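Local coordinates for protein probable dipeptidase (Pseudomonas aeruginosa, PDB 3B40) that probably hydrolyses dipeptides as a metal-dependent enzyme of the membrane dipeptidase (M19) family, at residues A[262-267]-A[352-357]; A[280-285]-A[325-330]; A[202-207]-A[225-230]; A[94-99]-A[151-156]. The protein carries 11 engineered substitutions. All blocks are in the same frame, centred on the assembly; numbering follows the deposited sequence.

From the N terminus, interaction 4 closes first, joining helix 87-108 to helix 148-155 over strands 62-68 and 131-138. Interaction 3 follows in series: it returns the chain from the end of helix 216-225 to the end of helix 193-205. The two touch where Leu205 packs on Asp151 and Ala154. Interaction 1 then opens at 262-267. Interaction 2 closes within its loop, joining two helices of the excursion, helix 276-288 and helix 313-328. Interaction 1 closes last, at 352-357, pairing strands 261-265 and 354-357 of the parallel barrel sheet. None of the four cross. Interactions 2 and 3 lie on opposite sides of the chain's centre, about 41 Å between centres.

Interaction 1: residues A[262-267]-A[352-357]; sequences IQVVGF and DHVGIS. With CD (cadmium ion), chain C.
Gln263 folds its amide over the backbone of Gly355, which has no side chain on that face of the sheet, bringing OE1 to 3.5 Å from the Gly355 CA. The fold is a TIM barrel, and strands 262-265 and 354-357 are parallel neighbours in it, twisted by 38° against each other. A sharp bend at chi2 (-91°) turns CD of Gln263 back over the second strand, and NE2 makes a weak hydrogen bond to Ser27 OG.

The backbones alternate in parallel fashion: Ile262 N bonds His353 O at 2.8 Å, Gly355 N bonds Ile262 O, Val264 N bonds Gly355 O, and Ser357 N bonds Val264 O. Gly266, the centre of an inverse gamma turn, adds its N to Ser357 O. Val264, Val354 and Ile356 occupy the other face, where helices 335-349 and 389-409 pack; Val264 CG2 meets Val354 CG1 at 3.8 Å. On the face of Gln263, Ser357 OG has two acceptors for its one proton, Ser233 O and Gln263 O (3.2 Å).

Next to Val354, His353 gives its O to Ile262 and its ND1 to Gly260 O, while the far ring nitrogen, NE2, binds a cadmium ion at 2.3 Å beside four waters.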
loop_
_atom_site.group_PDB
_atom_site.type_symbol
_atom_site.label_atom_id
_atom_site.label_comp_id
_atom_site.label_asym_id
_atom_site.label_seq_id
_atom_site.Cartn_x
_atom_site.Cartn_y
_atom_site.Cartn_z
ATOM N N ILE A 262 3.736 -10.234 -4.716
ATOM C CA ILE A 262 4.209 -9.362 -3.636
ATOM C C ILE A 262 4.696 -8.077 -4.280
ATOM O O ILE A 262 5.697 -8.063 -4.987
ATOM C CB ILE A 262 5.326 -10.035 -2.809
ATOM C CG1 ILE A 262 4.780 -11.318 -2.172
ATOM C CG2 ILE A 262 5.825 -9.105 -1.693
ATOM C CD1 ILE A 262 5.741 -12.438 -2.160
ATOM N N GLN A 263 3.940 -7.007 -4.085
ATOM C CA GLN A 263 4.286 -5.734 -4.724
ATOM C C GLN A 263 5.163 -4.970 -3.739
ATOM O O GLN A 263 4.663 -4.375 -2.787
ATOM C CB GLN A 263 3.019 -4.961 -5.118
ATOM C CG GLN A 263 2.105 -5.727 -6.104
ATOM C CD GLN A 263 2.405 -5.452 -7.584
ATOM O OE1 GLN A 263 2.365 -6.366 -8.409
ATOM N NE2 GLN A 263 2.690 -4.200 -7.918
ATOM N N VAL A 264 6.467 -4.987 -3.993
ATOM C CA VAL A 264 7.481 -4.458 -3.067
ATOM C C VAL A 264 7.434 -2.948 -2.981
ATOM O O VAL A 264 7.561 -2.257 -3.997
ATOM C CB VAL A 264 8.917 -4.898 -3.476
ATOM C CG1 VAL A 264 9.969 -4.280 -2.537
ATOM C CG2 VAL A 264 9.039 -6.444 -3.480
ATOM N N VAL A 265 7.311 -2.433 -1.764
ATOM C CA VAL A 265 6.954 -1.047 -1.571
ATOM C C VAL A 265 8.172 -0.148 -1.291
ATOM O O VAL A 265 9.003 -0.465 -0.439
ATOM C CB VAL A 265 5.882 -0.884 -0.438
ATOM C CG1 VAL A 265 6.459 -1.268 0.929
ATOM C CG2 VAL A 265 5.351 0.523 -0.393
ATOM N N GLY A 266 8.213 1.001 -1.972
ATOM C CA GLY A 266 9.239 2.029 -1.728
ATOM C C GLY A 266 8.956 2.852 -0.473
ATOM O O GLY A 266 8.843 4.090 -0.541
ATOM N N PHE A 267 8.800 2.172 0.662
ATOM C CA PHE A 267 8.572 2.863 1.932
ATOM C C PHE A 267 9.874 2.843 2.738
ATOM O O PHE A 267 10.326 1.766 3.184
ATOM C CB PHE A 267 7.393 2.276 2.728
ATOM C CG PHE A 267 6.914 3.184 3.820
ATOM C CD1 PHE A 267 5.805 4.004 3.630
ATOM C CD2 PHE A 267 7.595 3.256 5.026
ATOM C CE1 PHE A 267 5.385 4.870 4.616
ATOM C CE2 PHE A 267 7.177 4.116 6.034
ATOM C CZ PHE A 267 6.067 4.929 5.829
ATOM N N ASP A 352 8.086 -14.262 -11.296
ATOM C CA ASP A 352 6.670 -14.194 -11.691
ATOM C C ASP A 352 5.737 -13.726 -10.553
ATOM O O ASP A 352 4.513 -13.523 -10.747
ATOM C CB ASP A 352 6.191 -15.555 -12.187
ATOM C CG ASP A 352 6.769 -15.952 -13.547
ATOM O OD1 ASP A 352 7.102 -15.087 -14.409
ATOM O OD2 ASP A 352 6.824 -17.178 -13.779
ATOM N N HIS A 353 6.299 -13.553 -9.365
ATOM C CA HIS A 353 5.472 -13.287 -8.187
ATOM C C HIS A 353 5.825 -12.026 -7.454
ATOM O O HIS A 353 5.469 -11.870 -6.252
ATOM C CB HIS A 353 5.519 -14.493 -7.244
ATOM C CG HIS A 353 4.983 -15.725 -7.880
ATOM N ND1 HIS A 353 3.633 -15.918 -8.075
ATOM C CD2 HIS A 353 5.609 -16.780 -8.455
ATOM C CE1 HIS A 353 3.447 -17.072 -8.694
ATOM N NE2 HIS A 353 4.629 -17.615 -8.924
ATOM N N VAL A 354 6.514 -11.137 -8.171
ATOM C CA VAL A 354 6.969 -9.869 -7.622
ATOM C C VAL A 354 6.504 -8.651 -8.474
ATOM O O VAL A 354 6.416 -8.707 -9.712
ATOM C CB VAL A 354 8.525 -9.863 -7.371
ATOM C CG1 VAL A 354 8.971 -8.629 -6.555
ATOM C CG2 VAL A 354 8.975 -11.122 -6.620
ATOM N N GLY A 355 6.210 -7.556 -7.779
ATOM C CA GLY A 355 5.816 -6.278 -8.417
ATOM C C GLY A 355 6.393 -5.124 -7.628
ATOM O O GLY A 355 7.286 -5.325 -6.818
ATOM N N ILE A 356 5.859 -3.919 -7.841
ATOM C CA ILE A 356 6.460 -2.691 -7.314
ATOM C C ILE A 356 5.327 -1.780 -6.894
ATOM O O ILE A 356 4.284 -1.747 -7.535
ATOM C CB ILE A 356 7.346 -1.938 -8.405
ATOM C CG1 ILE A 356 8.405 -2.881 -9.001
ATOM C CG2 ILE A 356 8.019 -0.666 -7.797
ATOM C CD1 ILE A 356 9.072 -2.347 -10.306
ATOM N N SER A 357 5.533 -1.039 -5.817
ATOM C CA SER A 357 4.532 -0.066 -5.346
ATOM C C SER A 357 5.274 1.029 -4.617
ATOM O O SER A 357 6.392 0.803 -4.191
ATOM C CB SER A 357 3.485 -0.710 -4.463
ATOM O OG SER A 357 4.026 -1.236 -3.268
HETATM CD CD CD C . 4.859 -19.460 -10.262
HETATM O O HOH W 1 4.364 -18.514 -12.326
HETATM O O HOH W 2 2.334 -19.117 -11.200
HETATM O O HOH W 3 4.971 -20.873 -8.207
HETATM O O HOH W 4 7.298 -19.301 -10.162
#

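Interaction 2: residues A[280-285]-A[325-330]. Engineered in segment 280-285: Asp283 (natural residue Asn).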
loop_
_atom_site.group_PDB
_atom_site.type_symbol
_atom_site.label_atom_id
_atom_site.label_comp_id
_atom_site.label_asym_id
_atom_site.label_seq_id
_atom_site.Cartn_x
_atom_site.Cartn_y
_atom_site.Cartn_z
ATOM N N ASP A 280 18.779 6.709 19.198
ATOM C CA ASP A 280 19.165 7.506 20.369
ATOM C C ASP A 280 18.141 8.604 20.669
ATOM O O ASP A 280 17.684 8.755 21.799
ATOM C CB ASP A 280 20.549 8.113 20.154
ATOM C CG ASP A 280 21.660 7.090 20.256
ATOM O OD1 ASP A 280 21.422 5.990 20.802
ATOM O OD2 ASP A 280 22.785 7.391 19.796
ATOM N N LYS A 281 17.749 9.343 19.639
ATOM C CA LYS A 281 16.695 10.350 19.777
ATOM C C LYS A 281 15.374 9.750 20.285
ATOM O O LYS A 281 14.730 10.298 21.198
ATOM C CB LYS A 281 16.479 11.059 18.437
ATOM C CG LYS A 281 17.560 12.081 18.100
ATOM C CD LYS A 281 17.186 12.849 16.847
ATOM C CE LYS A 281 18.398 13.169 15.975
ATOM N NZ LYS A 281 17.954 13.389 14.543
ATOM N N LEU A 282 14.953 8.629 19.692
ATOM C CA LEU A 282 13.717 7.989 20.148
ATOM C C LEU A 282 13.819 7.540 21.599
ATOM O O LEU A 282 12.885 7.747 22.366
ATOM C CB LEU A 282 13.334 6.806 19.261
ATOM C CG LEU A 282 12.922 7.182 17.851
ATOM C CD1 LEU A 282 13.011 5.994 16.935
ATOM C CD2 LEU A 282 11.516 7.838 17.827
ATOM N N ASP A 283 14.940 6.929 21.972
ATOM C CA ASP A 283 15.106 6.473 23.367
ATOM C C ASP A 283 15.034 7.601 24.406
ATOM O O ASP A 283 14.384 7.448 25.457
ATOM C CB ASP A 283 16.374 5.617 23.522
ATOM C CG ASP A 283 16.137 4.140 23.164
ATOM O OD1 ASP A 283 14.958 3.715 23.004
ATOM O OD2 ASP A 283 17.133 3.388 23.073
ATOM N N ALA A 284 15.638 8.751 24.093
ATOM C CA ALA A 284 15.541 9.924 24.977
ATOM C C ALA A 284 14.089 10.355 25.122
ATOM O O ALA A 284 13.657 10.700 26.220
ATOM C CB ALA A 284 16.404 11.085 24.463
ATOM N N LEU A 285 13.326 10.323 24.022
ATOM C CA LEU A 285 11.912 10.706 24.068
ATOM C C LEU A 285 11.096 9.698 24.873
ATOM O O LEU A 285 10.247 10.080 25.662
ATOM C CB LEU A 285 11.333 10.855 22.661
ATOM C CG LEU A 285 9.819 10.982 22.474
ATOM C CD1 LEU A 285 9.345 12.339 22.964
ATOM C CD2 LEU A 285 9.472 10.828 21.031
ATOM N N GLY A 325 8.282 13.604 14.308
ATOM C CA GLY A 325 9.264 14.645 13.967
ATOM C C GLY A 325 10.662 14.068 13.859
ATOM O O GLY A 325 11.424 14.418 12.952
ATOM N N ILE A 326 10.997 13.201 14.814
ATOM C CA ILE A 326 12.275 12.496 14.868
ATOM C C ILE A 326 12.432 11.559 13.670
ATOM O O ILE A 326 13.527 11.455 13.087
ATOM C CB ILE A 326 12.418 11.699 16.228
ATOM C CG1 ILE A 326 12.692 12.674 17.396
ATOM C CG2 ILE A 326 13.504 10.652 16.135
ATOM C CD1 ILE A 326 12.355 12.175 18.794
ATOM N N LEU A 327 11.337 10.877 13.301
ATOM C CA LEU A 327 11.332 9.963 12.156
ATOM C C LEU A 327 11.567 10.728 10.864
ATOM O O LEU A 327 12.280 10.243 9.963
ATOM C CB LEU A 327 10.014 9.185 12.076
ATOM C CG LEU A 327 9.759 8.148 13.178
ATOM C CD1 LEU A 327 8.483 7.388 12.889
ATOM C CD2 LEU A 327 10.916 7.166 13.351
ATOM N N GLU A 328 10.982 11.935 10.784
ATOM C CA GLU A 328 11.147 12.809 9.626
ATOM C C GLU A 328 12.615 13.166 9.375
ATOM O O GLU A 328 12.984 13.455 8.242
ATOM C CB GLU A 328 10.265 14.070 9.738
ATOM C CG GLU A 328 8.962 13.990 8.910
ATOM C CD GLU A 328 7.671 14.009 9.753
ATOM O OE1 GLU A 328 7.565 14.879 10.659
ATOM O OE2 GLU A 328 6.744 13.175 9.488
ATOM N N GLU A 329 13.456 13.082 10.407
ATOM C CA GLU A 329 14.882 13.429 10.298
ATOM C C GLU A 329 15.776 12.261 9.882
ATOM O O GLU A 329 16.967 12.458 9.585
ATOM C CB GLU A 329 15.425 13.985 11.622
ATOM C CG GLU A 329 14.791 15.270 12.138
ATOM C CD GLU A 329 15.339 15.660 13.529
ATOM O OE1 GLU A 329 16.525 16.073 13.601
ATOM O OE2 GLU A 329 14.601 15.557 14.547
ATOM N N GLU A 330 15.239 11.043 9.915
ATOM C CA GLU A 330 16.000 9.878 9.477
ATOM C C GLU A 330 16.367 10.080 8.009
ATOM O O GLU A 330 15.469 10.306 7.184
ATOM C CB GLU A 330 15.169 8.591 9.641
ATOM C CG GLU A 330 15.841 7.310 9.094
ATOM C CD GLU A 330 17.095 6.864 9.830
ATOM O OE1 GLU A 330 17.616 7.600 10.705
ATOM O OE2 GLU A 330 17.589 5.758 9.523
HETATM O O HOH W 5 16.155 11.184 13.493
#
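Lys281 and Ile326 mark the nearest backbone approach, with their CA atoms 6.9 Å apart, where two helical segments run side by side in opposite directions. Ile326 carries most of the contact. Its CG2 touches CB of Lys281 at 3.8 Å and, equally close, CD2 of Leu282, while its CD1 reaches on to CD2 of Leu285 at 3.9 Å. The two branches thus touch different residues: CG2 lies anti to the backbone N, CG1 stands beside that N (chi1 -74°), and CD1, at its end, meets Leu285. Both leucines cross Ile326 obliquely. Leu282 CD1 makes a looser contact with Leu327 CD2 at 4.3 Å.

Helices 276-288 and 313-328 belong to the excursion between barrel strands 261-265 and 354-357, and their interface lies well off the centre of the chain, about 24 Å away. Leu323 of helix 313-328 touches both leucines, and Tyr319 and Ala322 continue the packing beside Leu285.

At the partly exposed margin, Lys281 crosses Glu329 at about a right angle and forms a salt bridge, NZ to OE1 at 3.2 Å, whose hydrogen bond is weak. The same ammonium group also gives a proton to a water at 3.0 Å from NZ, and that water donates in turn to Ile326 O at 2.7 Å.

Interaction 3: residues A[202-207]-A[225-230]; sequences LNDLGV and LSRAPI
Asn203 and Arg227 lie alongside each other, pointing opposite ways, with the amide plane 59° from the guanidinium plane. The contact joins the helix-to-strand turns of two successive alpha/beta units of the TIM barrel: helix 193-205 ends in a Schellman motif with Gly206 at positive phi, and segment 225-230 leads from the end of helix 216-225 into strand 230-235.

The Asn203 amide is held at both ends. OD1 takes the backbone N-H of Arg227 at 2.8 Å, nearly straight at hydrogen (171°), with the donor above the carbonyl plane. A water donates to the same oxygen. ND2 gives a proton to Ser226 OG at 3.2 Å, the acceptor lying close to the amide plane, and Ser226 OG passes its own proton to Ala228 O at 2.7 Å. These bonds fix the rotation of the amide, and through it the helix end grips the backbone of the incoming loop.

Chi1 (68°) puts CG of Arg227 between the backbone N and the carbonyl carbon; the chain is extended from CG to NE, and the guanidinium lies beside Asn203 and Asp204. CB of Asn203 lies over the centre of one face, 3.7 Å from CZ of Arg227. Asp204 meets the group at its edge. Glu200 adds a second acid to NH1, and Arg410 O takes a bond from NH2. Glu200 OE1 also lies close to Asp204 OD1, a repulsion that the arginine bonded to both would be expected to offset. Asp204 OD1 alone receives both nitrogens: NH2 of Arg227 at 2.8 Å, on its anti lone pair, and NH1 at 3.1 Å.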
loop_
_atom_site.group_PDB
_atom_site.type_symbol
_atom_site.label_atom_id
_atom_site.label_comp_id
_atom_site.label_asym_id
_atom_site.label_seq_id
_atom_site.Cartn_x
_atom_site.Cartn_y
_atom_site.Cartn_z
ATOM N N LEU A 202 -15.490 -12.319 -1.511
ATOM C CA LEU A 202 -14.534 -11.678 -2.439
ATOM C C LEU A 202 -14.147 -12.612 -3.588
ATOM O O LEU A 202 -14.022 -12.187 -4.762
ATOM C CB LEU A 202 -13.271 -11.235 -1.664
ATOM C CG LEU A 202 -13.582 -10.035 -0.743
ATOM C CD1 LEU A 202 -12.474 -9.751 0.243
ATOM C CD2 LEU A 202 -13.946 -8.755 -1.519
ATOM N N ASN A 203 -13.926 -13.884 -3.248
ATOM C CA ASN A 203 -13.650 -14.882 -4.289
ATOM C C ASN A 203 -14.807 -14.910 -5.299
ATOM O O ASN A 203 -14.558 -14.890 -6.527
ATOM C CB ASN A 203 -13.479 -16.291 -3.693
ATOM C CG ASN A 203 -12.102 -16.553 -3.084
ATOM O OD1 ASN A 203 -11.923 -17.599 -2.464
ATOM N ND2 ASN A 203 -11.139 -15.624 -3.229
ATOM N N ASP A 204 -16.053 -14.971 -4.791
ATOM C CA ASP A 204 -17.269 -15.035 -5.614
ATOM C C ASP A 204 -17.415 -13.802 -6.496
ATOM O O ASP A 204 -17.815 -13.902 -7.648
ATOM C CB ASP A 204 -18.556 -15.138 -4.751
ATOM C CG ASP A 204 -18.700 -16.483 -4.061
ATOM O OD1 ASP A 204 -18.002 -17.428 -4.478
ATOM O OD2 ASP A 204 -19.468 -16.593 -3.055
ATOM N N LEU A 205 -17.153 -12.634 -5.919
ATOM C CA LEU A 205 -17.204 -11.379 -6.637
ATOM C C LEU A 205 -16.079 -11.164 -7.662
ATOM O O LEU A 205 -16.171 -10.264 -8.482
ATOM C CB LEU A 205 -17.227 -10.222 -5.631
ATOM C CG LEU A 205 -18.540 -10.016 -4.894
ATOM C CD1 LEU A 205 -18.372 -8.977 -3.813
ATOM C CD2 LEU A 205 -19.683 -9.628 -5.864
ATOM N N GLY A 206 -15.026 -11.979 -7.621
ATOM C CA GLY A 206 -13.871 -11.747 -8.505
ATOM C C GLY A 206 -13.084 -10.489 -8.137
ATOM O O GLY A 206 -12.609 -9.752 -9.016
ATOM N N VAL A 207 -12.910 -10.266 -6.838
ATOM C CA VAL A 207 -12.175 -9.109 -6.305
ATOM C C VAL A 207 -10.885 -9.629 -5.716
ATOM O O VAL A 207 -10.906 -10.636 -4.993
ATOM C CB VAL A 207 -13.000 -8.358 -5.220
ATOM C CG1 VAL A 207 -12.129 -7.311 -4.464
ATOM C CG2 VAL A 207 -14.163 -7.694 -5.856
ATOM N N LEU A 225 -8.185 -20.086 2.979
ATOM C CA LEU A 225 -9.566 -19.944 2.599
ATOM C C LEU A 225 -9.768 -19.476 1.153
ATOM O O LEU A 225 -10.825 -19.755 0.569
ATOM C CB LEU A 225 -10.266 -18.994 3.577
ATOM C CG LEU A 225 -10.488 -19.510 4.995
ATOM C CD1 LEU A 225 -11.043 -18.381 5.865
ATOM C CD2 LEU A 225 -11.421 -20.690 4.995
ATOM N N SER A 226 -8.772 -18.792 0.563
ATOM C CA SER A 226 -8.958 -18.260 -0.807
ATOM C C SER A 226 -8.821 -19.308 -1.930
ATOM O O SER A 226 -7.867 -20.058 -1.961
ATOM C CB SER A 226 -8.001 -17.105 -1.067
ATOM O OG SER A 226 -8.232 -16.552 -2.363
ATOM N N ARG A 227 -9.772 -19.344 -2.863
ATOM C CA ARG A 227 -9.599 -20.197 -4.051
ATOM C C ARG A 227 -8.893 -19.473 -5.223
ATOM O O ARG A 227 -8.713 -20.054 -6.308
ATOM C CB ARG A 227 -10.931 -20.778 -4.502
ATOM C CG ARG A 227 -11.904 -19.760 -5.046
ATOM C CD ARG A 227 -13.187 -20.429 -5.583
ATOM N NE ARG A 227 -14.075 -19.444 -6.215
ATOM C CZ ARG A 227 -15.175 -18.952 -5.639
ATOM N NH1 ARG A 227 -15.529 -19.367 -4.429
ATOM N NH2 ARG A 227 -15.934 -18.064 -6.289
ATOM N N ALA A 228 -8.477 -18.234 -4.988
ATOM C CA ALA A 228 -7.967 -17.356 -6.050
ATOM C C ALA A 228 -6.668 -16.691 -5.611
ATOM O O ALA A 228 -6.434 -16.600 -4.394
ATOM C CB ALA A 228 -9.010 -16.282 -6.394
ATOM N N PRO A 229 -5.804 -16.279 -6.583
ATOM C CA PRO A 229 -4.578 -15.523 -6.243
ATOM C C PRO A 229 -4.810 -14.380 -5.268
ATOM O O PRO A 229 -5.836 -13.693 -5.326
ATOM C CB PRO A 229 -4.078 -15.015 -7.605
ATOM C CG PRO A 229 -4.555 -16.182 -8.579
ATOM C CD PRO A 229 -5.900 -16.543 -8.040
ATOM N N ILE A 230 -3.871 -14.235 -4.336
ATOM C CA ILE A 230 -3.894 -13.122 -3.403
ATOM C C ILE A 230 -2.664 -12.252 -3.641
ATOM O O ILE A 230 -1.677 -12.699 -4.259
ATOM C CB ILE A 230 -4.033 -13.591 -1.909
ATOM C CG1 ILE A 230 -2.809 -14.364 -1.415
ATOM C CG2 ILE A 230 -5.365 -14.483 -1.727
ATOM C CD1 ILE A 230 -2.811 -14.605 0.136
HETATM O O HOH W 6 -13.791 -19.671 -2.185
#

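Interaction 4: residues A[94-99]-A[151-156]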
loop_
_atom_site.group_PDB
_atom_site.type_symbol
_atom_site.label_atom_id
_atom_site.label_comp_id
_atom_site.label_asym_id
_atom_site.label_seq_id
_atom_site.Cartn_x
_atom_site.Cartn_y
_atom_site.Cartn_z
ATOM N N GLN A 94 -15.178 9.530 4.281
ATOM C CA GLN A 94 -13.838 9.510 3.664
ATOM C C GLN A 94 -13.843 8.613 2.399
ATOM O O GLN A 94 -13.264 8.986 1.370
ATOM C CB GLN A 94 -12.767 9.029 4.657
ATOM C CG GLN A 94 -12.573 9.899 5.917
ATOM C CD GLN A 94 -11.931 9.162 7.115
ATOM O OE1 GLN A 94 -11.133 8.229 6.956
ATOM N NE2 GLN A 94 -12.287 9.597 8.331
ATOM N N GLN A 95 -14.523 7.457 2.468
ATOM C CA GLN A 95 -14.636 6.542 1.311
ATOM C C GLN A 95 -15.444 7.189 0.201
ATOM O O GLN A 95 -15.067 7.118 -0.969
ATOM C CB GLN A 95 -15.330 5.229 1.663
ATOM C CG GLN A 95 -14.664 4.326 2.690
ATOM C CD GLN A 95 -15.461 3.044 2.851
ATOM O OE1 GLN A 95 -16.657 3.078 3.193
ATOM N NE2 GLN A 95 -14.816 1.910 2.611
ATOM N N GLU A 96 -16.563 7.808 0.564
ATOM C CA GLU A 96 -17.423 8.413 -0.447
ATOM C C GLU A 96 -16.721 9.579 -1.177
ATOM O O GLU A 96 -16.866 9.719 -2.372
ATOM C CB GLU A 96 -18.742 8.865 0.158
ATOM C CG GLU A 96 -19.677 7.712 0.560
ATOM C CD GLU A 96 -20.185 6.877 -0.631
ATOM O OE1 GLU A 96 -20.532 7.449 -1.691
ATOM O OE2 GLU A 96 -20.250 5.640 -0.493
ATOM N N ILE A 97 -15.991 10.409 -0.431
ATOM C CA ILE A 97 -15.185 11.475 -0.996
ATOM C C ILE A 97 -14.211 10.921 -2.023
ATOM O O ILE A 97 -14.132 11.435 -3.146
ATOM C CB ILE A 97 -14.468 12.298 0.116
ATOM C CG1 ILE A 97 -15.530 13.090 0.914
ATOM C CG2 ILE A 97 -13.388 13.248 -0.496
ATOM C CD1 ILE A 97 -15.009 13.829 2.079
ATOM N N ARG A 98 -13.492 9.858 -1.655
ATOM C CA ARG A 98 -12.486 9.271 -2.559
ATOM C C ARG A 98 -13.112 8.709 -3.838
ATOM O O ARG A 98 -12.574 8.896 -4.946
ATOM C CB ARG A 98 -11.592 8.282 -1.809
ATOM C CG ARG A 98 -10.579 9.028 -0.937
ATOM C CD ARG A 98 -9.774 8.127 -0.042
ATOM N NE ARG A 98 -8.590 8.826 0.437
ATOM C CZ ARG A 98 -8.352 9.116 1.715
ATOM N NH1 ARG A 98 -7.249 9.774 2.038
ATOM N NH2 ARG A 98 -9.224 8.757 2.668
ATOM N N TYR A 99 -14.288 8.096 -3.693
ATOM C CA TYR A 99 -15.067 7.638 -4.852
ATOM C C TYR A 99 -15.471 8.781 -5.790
ATOM O O TYR A 99 -15.403 8.653 -7.010
ATOM C CB TYR A 99 -16.330 6.885 -4.387
ATOM C CG TYR A 99 -17.111 6.293 -5.538
ATOM C CD1 TYR A 99 -16.691 5.113 -6.149
ATOM C CD2 TYR A 99 -18.262 6.912 -6.021
ATOM C CE1 TYR A 99 -17.405 4.557 -7.207
ATOM C CE2 TYR A 99 -18.980 6.362 -7.103
ATOM C CZ TYR A 99 -18.534 5.194 -7.679
ATOM O OH TYR A 99 -19.217 4.635 -8.727
ATOM N N ASP A 151 -20.403 -6.481 -2.189
ATOM C CA ASP A 151 -21.161 -6.558 -3.433
ATOM C C ASP A 151 -21.444 -5.172 -4.007
ATOM O O ASP A 151 -21.279 -4.933 -5.203
ATOM C CB ASP A 151 -22.483 -7.318 -3.204
ATOM C CG ASP A 151 -22.265 -8.713 -2.631
ATOM O OD1 ASP A 151 -22.454 -9.694 -3.388
ATOM O OD2 ASP A 151 -21.887 -8.837 -1.440
ATOM N N LYS A 152 -21.852 -4.258 -3.133
ATOM C CA LYS A 152 -22.169 -2.896 -3.520
ATOM C C LYS A 152 -20.928 -2.121 -4.026
ATOM O O LYS A 152 -20.998 -1.443 -5.054
ATOM C CB LYS A 152 -22.844 -2.171 -2.354
ATOM C CG LYS A 152 -24.224 -2.757 -1.954
ATOM C CD LYS A 152 -24.801 -2.043 -0.700
ATOM C CE LYS A 152 -26.233 -2.458 -0.380
ATOM N NZ LYS A 152 -26.363 -3.909 -0.006
ATOM N N TRP A 153 -19.794 -2.246 -3.333
ATOM C CA TRP A 153 -18.547 -1.600 -3.777
ATOM C C TRP A 153 -17.956 -2.199 -5.062
ATOM O O TRP A 153 -17.499 -1.461 -5.939
ATOM C CB TRP A 153 -17.529 -1.533 -2.642
ATOM C CG TRP A 153 -17.775 -0.377 -1.633
ATOM C CD1 TRP A 153 -18.155 -0.498 -0.323
ATOM C CD2 TRP A 153 -17.595 1.040 -1.867
ATOM N NE1 TRP A 153 -18.260 0.749 0.263
ATOM C CE2 TRP A 153 -17.910 1.708 -0.657
ATOM C CE3 TRP A 153 -17.212 1.801 -2.985
ATOM C CZ2 TRP A 153 -17.876 3.114 -0.537
ATOM C CZ3 TRP A 153 -17.162 3.203 -2.871
ATOM C CH2 TRP A 153 -17.490 3.844 -1.647
ATOM N N ALA A 154 -17.973 -3.531 -5.186
ATOM C CA ALA A 154 -17.600 -4.209 -6.433
ATOM C C ALA A 154 -18.422 -3.675 -7.618
ATOM O O ALA A 154 -17.868 -3.385 -8.699
ATOM C CB ALA A 154 -17.817 -5.718 -6.289
ATOM N N ALA A 155 -19.735 -3.528 -7.410
ATOM C CA ALA A 155 -20.641 -3.041 -8.465
ATOM C C ALA A 155 -20.279 -1.623 -8.918
ATOM O O ALA A 155 -20.420 -1.286 -10.084
ATOM C CB ALA A 155 -22.100 -3.097 -7.993
ATOM N N ARG A 156 -19.795 -0.820 -7.985
ATOM C CA ARG A 156 -19.345 0.543 -8.250
ATOM C C ARG A 156 -17.927 0.643 -8.872
ATOM O O ARG A 156 -17.504 1.722 -9.265
ATOM C CB ARG A 156 -19.468 1.368 -6.958
ATOM C CG ARG A 156 -20.924 1.393 -6.470
ATOM C CD ARG A 156 -21.079 2.011 -5.090
ATOM N NE ARG A 156 -20.942 3.460 -5.165
ATOM C CZ ARG A 156 -20.752 4.256 -4.123
ATOM N NH1 ARG A 156 -20.659 3.748 -2.899
ATOM N NH2 ARG A 156 -20.649 5.567 -4.308
HETATM O O HOH W 7 -22.091 4.788 -7.841
#
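Arg156 meets Glu96 end-on with two nitrogens, each bonded to its own carboxylate oxygen. NH1 reaches OE2 of Glu96 at 3.1 Å on the syn lone pair, practically straight, and NH2 reaches OE1 of Glu96 at 3.2 Å, also from the syn side but 18° out of the carboxylate plane. The two flat groups are nearly coplanar. A bend at chi3 of Arg156 (75°) turns NE off the line of the chain, and Glu96 bends at chi2 to meet the guanidinium.

The same guanidinium stands over the face of Tyr99, tilted well away from parallel, in a cation-pi contact, with CZ of Arg156 4.1 Å from the ring centroid. NH2 comes closest to the ring, 3.2 Å from CD2 of Tyr99. A water between Tyr99 OH and Arg156 NE, 3.0 Å from the hydroxyl, links the two once more.

Trp153 completes the group. It turns its edge toward the face of Tyr99 in an offset edge-to-face pair, planes 71° apart, with CZ3 of Trp153 3.8 Å from CD1 of Tyr99. Arg156 NH1 lies over the indole toward its rim, and Gln95 OE1 comes to 3.9 Å from CZ2 of Trp153. Ile67 and Met137, of strands 62-68 and 131-138, lie beneath, so helices 87-108 and 148-155 sit on the outside of the barrel. Their segments are nearly parallel, with axes 13.6 Å apart, and long side chains span the gap.

The arginine charge is met by a carboxylate and by the face of Tyr99, with Trp153 packed beside it; this should favour the ionised form of Glu96.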